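Local coordinates for integron gene cassette protein HFX_CASS2 (Uncultured bacterium, PDB 3FXH) that is of unknown function, is encoded by a mobile integron gene cassette and forms an all-helical subunit that pairs with a second copy, at residues 32-37 with 77-82. Residues are numbered along the deposited sequence; the frame is centred on the assembly and turned at random.
Sequences HEIIRE and YYLADS
E33 meets the backbone of Y77, Y78 and L79 with its carboxylate, joining helix 24-43 of this all-helical fold to the loop between helices 62-69 and 88-102. With CG anti to the backbone N (chi1 162°) and the chain extended beyond it, the side chain spans the gap to three consecutive amides of the loop. E33 OE1 accepts from Y78 N at 2.8 Å, on its syn side, and more weakly from L79 N at 3.3 Å. E33 OE2 takes Y77 N, also syn, at 2.8 Å, while the Y78 ring turns its CD1 edge to the carboxylate, with E33 CD lying in the ring plane. An alanine in place of E33 would probably leave the three loop amides without their acceptor and R36 without one of its two carboxylate partners. Next along the helix, I34 extends the contact with apolar packing: its CG1 presses on L79 CD1 at 3.2 Å, tighter than usual for two carbons, and the two side chains cross at about a right angle. I94 of helix 88-102 touches both of them. The bend of R36 at chi3 (76°) brings its guanidinium within bonding distance of both E33 and E37, and its NH2 also bonds to K75 O just before the loop segment. E37 OE2 receives R36 NE through its anti lone pair, nearly in the guanidinium plane, at 2.8 Å; E37 OE1 forms a salt bridge with R40 and accepts a hydrogen bond from K75 N. R36 NH2 closes the network on the anti side of E33 OE2, 3.0 Å away, approaching from the same face of the carboxylate as Y77 N.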
loop_
_atom_site.group_PDB
_atom_site.type_symbol
_atom_site.label_atom_id
_atom_site.label_comp_id
_atom_site.label_asym_id
_atom_site.label_seq_id
_atom_site.Cartn_x
_atom_site.Cartn_y
_atom_site.Cartn_z
ATOM N N HIS A 32 5.963 -3.144 -5.288
ATOM C CA HIS A 32 5.754 -3.628 -3.920
ATOM C C HIS A 32 6.844 -3.053 -3.014
ATOM O O HIS A 32 6.588 -2.680 -1.872
ATOM C CB HIS A 32 5.762 -5.169 -3.860
ATOM C CG HIS A 32 4.469 -5.800 -4.283
ATOM N ND1 HIS A 32 3.907 -6.866 -3.617
ATOM C CD2 HIS A 32 3.629 -5.511 -5.306
ATOM C CE1 HIS A 32 2.784 -7.217 -4.220
ATOM N NE2 HIS A 32 2.590 -6.408 -5.244
ATOM N N GLU A 33 8.056 -2.965 -3.545
ATOM C CA GLU A 33 9.167 -2.372 -2.816
ATOM C C GLU A 33 8.957 -0.887 -2.520
ATOM O O GLU A 33 9.290 -0.401 -1.436
ATOM C CB GLU A 33 10.474 -2.571 -3.586
ATOM C CG GLU A 33 11.572 -1.646 -3.143
ATOM C CD GLU A 33 12.935 -2.127 -3.587
ATOM O OE1 GLU A 33 13.497 -1.553 -4.537
ATOM O OE2 GLU A 33 13.437 -3.094 -2.984
ATOM N N ILE A 34 8.437 -0.149 -3.493
ATOM C CA ILE A 34 8.143 1.251 -3.237
ATOM C C ILE A 34 7.154 1.388 -2.092
ATOM O O ILE A 34 7.354 2.187 -1.185
ATOM C CB ILE A 34 7.574 1.956 -4.472
ATOM C CG1 ILE A 34 8.656 2.078 -5.548
ATOM C CG2 ILE A 34 7.050 3.341 -4.095
ATOM C CD1 ILE A 34 8.097 2.397 -6.944
ATOM N N ILE A 35 6.067 0.630 -2.152
ATOM C CA ILE A 35 5.061 0.701 -1.095
ATOM C C ILE A 35 5.690 0.410 0.266
ATOM O O ILE A 35 5.493 1.162 1.220
ATOM C CB ILE A 35 3.850 -0.225 -1.369
ATOM C CG1 ILE A 35 3.122 0.239 -2.639
ATOM C CG2 ILE A 35 2.911 -0.247 -0.140
ATOM C CD1 ILE A 35 1.908 -0.627 -3.035
ATOM N N ARG A 36 6.473 -0.655 0.345
ATOM C CA ARG A 36 7.174 -1.001 1.593
ATOM C C ARG A 36 8.038 0.149 2.125
ATOM O O ARG A 36 7.961 0.495 3.293
ATOM C CB ARG A 36 8.043 -2.253 1.398
ATOM C CG ARG A 36 8.868 -2.640 2.632
ATOM C CD ARG A 36 9.948 -3.658 2.291
ATOM N NE ARG A 36 11.078 -3.038 1.596
ATOM C CZ ARG A 36 11.569 -3.468 0.439
ATOM N NH1 ARG A 36 11.022 -4.511 -0.162
ATOM N NH2 ARG A 36 12.606 -2.859 -0.114
ATOM N N GLU A 37 8.865 0.746 1.273
ATOM C CA GLU A 37 9.779 1.791 1.730
ATOM C C GLU A 37 9.066 3.102 2.079
ATOM O O GLU A 37 9.476 3.820 2.978
ATOM C CB GLU A 37 10.878 2.022 0.703
ATOM C CG GLU A 37 11.783 0.802 0.596
ATOM C CD GLU A 37 12.479 0.494 1.920
ATOM O OE1 GLU A 37 13.082 1.420 2.522
ATOM O OE2 GLU A 37 12.413 -0.674 2.363
ATOM N N TYR A 77 16.192 -2.553 -3.345
ATOM C CA TYR A 77 16.880 -3.615 -4.069
ATOM C C TYR A 77 16.615 -3.545 -5.571
ATOM O O TYR A 77 17.463 -3.929 -6.376
ATOM C CB TYR A 77 16.513 -4.986 -3.505
ATOM C CG TYR A 77 16.952 -5.162 -2.073
ATOM C CD1 TYR A 77 18.254 -5.537 -1.768
ATOM C CD2 TYR A 77 16.073 -4.931 -1.019
ATOM C CE1 TYR A 77 18.665 -5.687 -0.461
ATOM C CE2 TYR A 77 16.480 -5.082 0.294
ATOM C CZ TYR A 77 17.776 -5.461 0.564
ATOM O OH TYR A 77 18.187 -5.618 1.866
ATOM N N TYR A 78 15.443 -3.047 -5.945
ATOM C CA TYR A 78 15.106 -2.920 -7.360
ATOM C C TYR A 78 15.410 -1.547 -7.949
ATOM O O TYR A 78 15.842 -1.444 -9.095
ATOM C CB TYR A 78 13.634 -3.261 -7.595
ATOM C CG TYR A 78 13.325 -4.718 -7.380
ATOM C CD1 TYR A 78 12.952 -5.186 -6.128
ATOM C CD2 TYR A 78 13.413 -5.631 -8.425
ATOM C CE1 TYR A 78 12.676 -6.522 -5.918
ATOM C CE2 TYR A 78 13.136 -6.972 -8.224
ATOM C CZ TYR A 78 12.768 -7.409 -6.969
ATOM O OH TYR A 78 12.480 -8.735 -6.754
ATOM N N LEU A 79 15.182 -0.489 -7.170
ATOM C CA LEU A 79 15.139 0.858 -7.735
ATOM C C LEU A 79 16.387 1.717 -7.493
ATOM O O LEU A 79 16.452 2.857 -7.954
ATOM C CB LEU A 79 13.874 1.583 -7.277
ATOM C CG LEU A 79 12.626 0.819 -7.744
ATOM C CD1 LEU A 79 11.426 1.137 -6.891
ATOM C CD2 LEU A 79 12.341 1.087 -9.218
ATOM N N ALA A 80 17.368 1.165 -6.784
ATOM C CA ALA A 80 18.655 1.838 -6.610
ATOM C C ALA A 80 19.536 1.584 -7.831
ATOM O O ALA A 80 19.812 0.441 -8.171
ATOM C CB ALA A 80 19.350 1.348 -5.342
ATOM N N ASP A 81 19.978 2.646 -8.493
ATOM C CA ASP A 81 20.782 2.485 -9.705
ATOM C C ASP A 81 22.131 1.818 -9.435
ATOM O O ASP A 81 22.831 1.430 -10.370
ATOM C CB ASP A 81 20.969 3.816 -10.435
ATOM C CG ASP A 81 21.665 4.857 -9.585
ATOM O OD1 ASP A 81 22.071 4.526 -8.451
ATOM O OD2 ASP A 81 21.803 6.007 -10.056
ATOM N N SER A 82 22.485 1.678 -8.160
ATOM C CA SER A 82 23.718 0.995 -7.774
ATOM C C SER A 82 23.434 -0.457 -7.399
ATOM O O SER A 82 24.339 -1.202 -7.017
ATOM C CB SER A 82 24.398 1.709 -6.603
ATOM O OG SER A 82 23.765 1.390 -5.374
#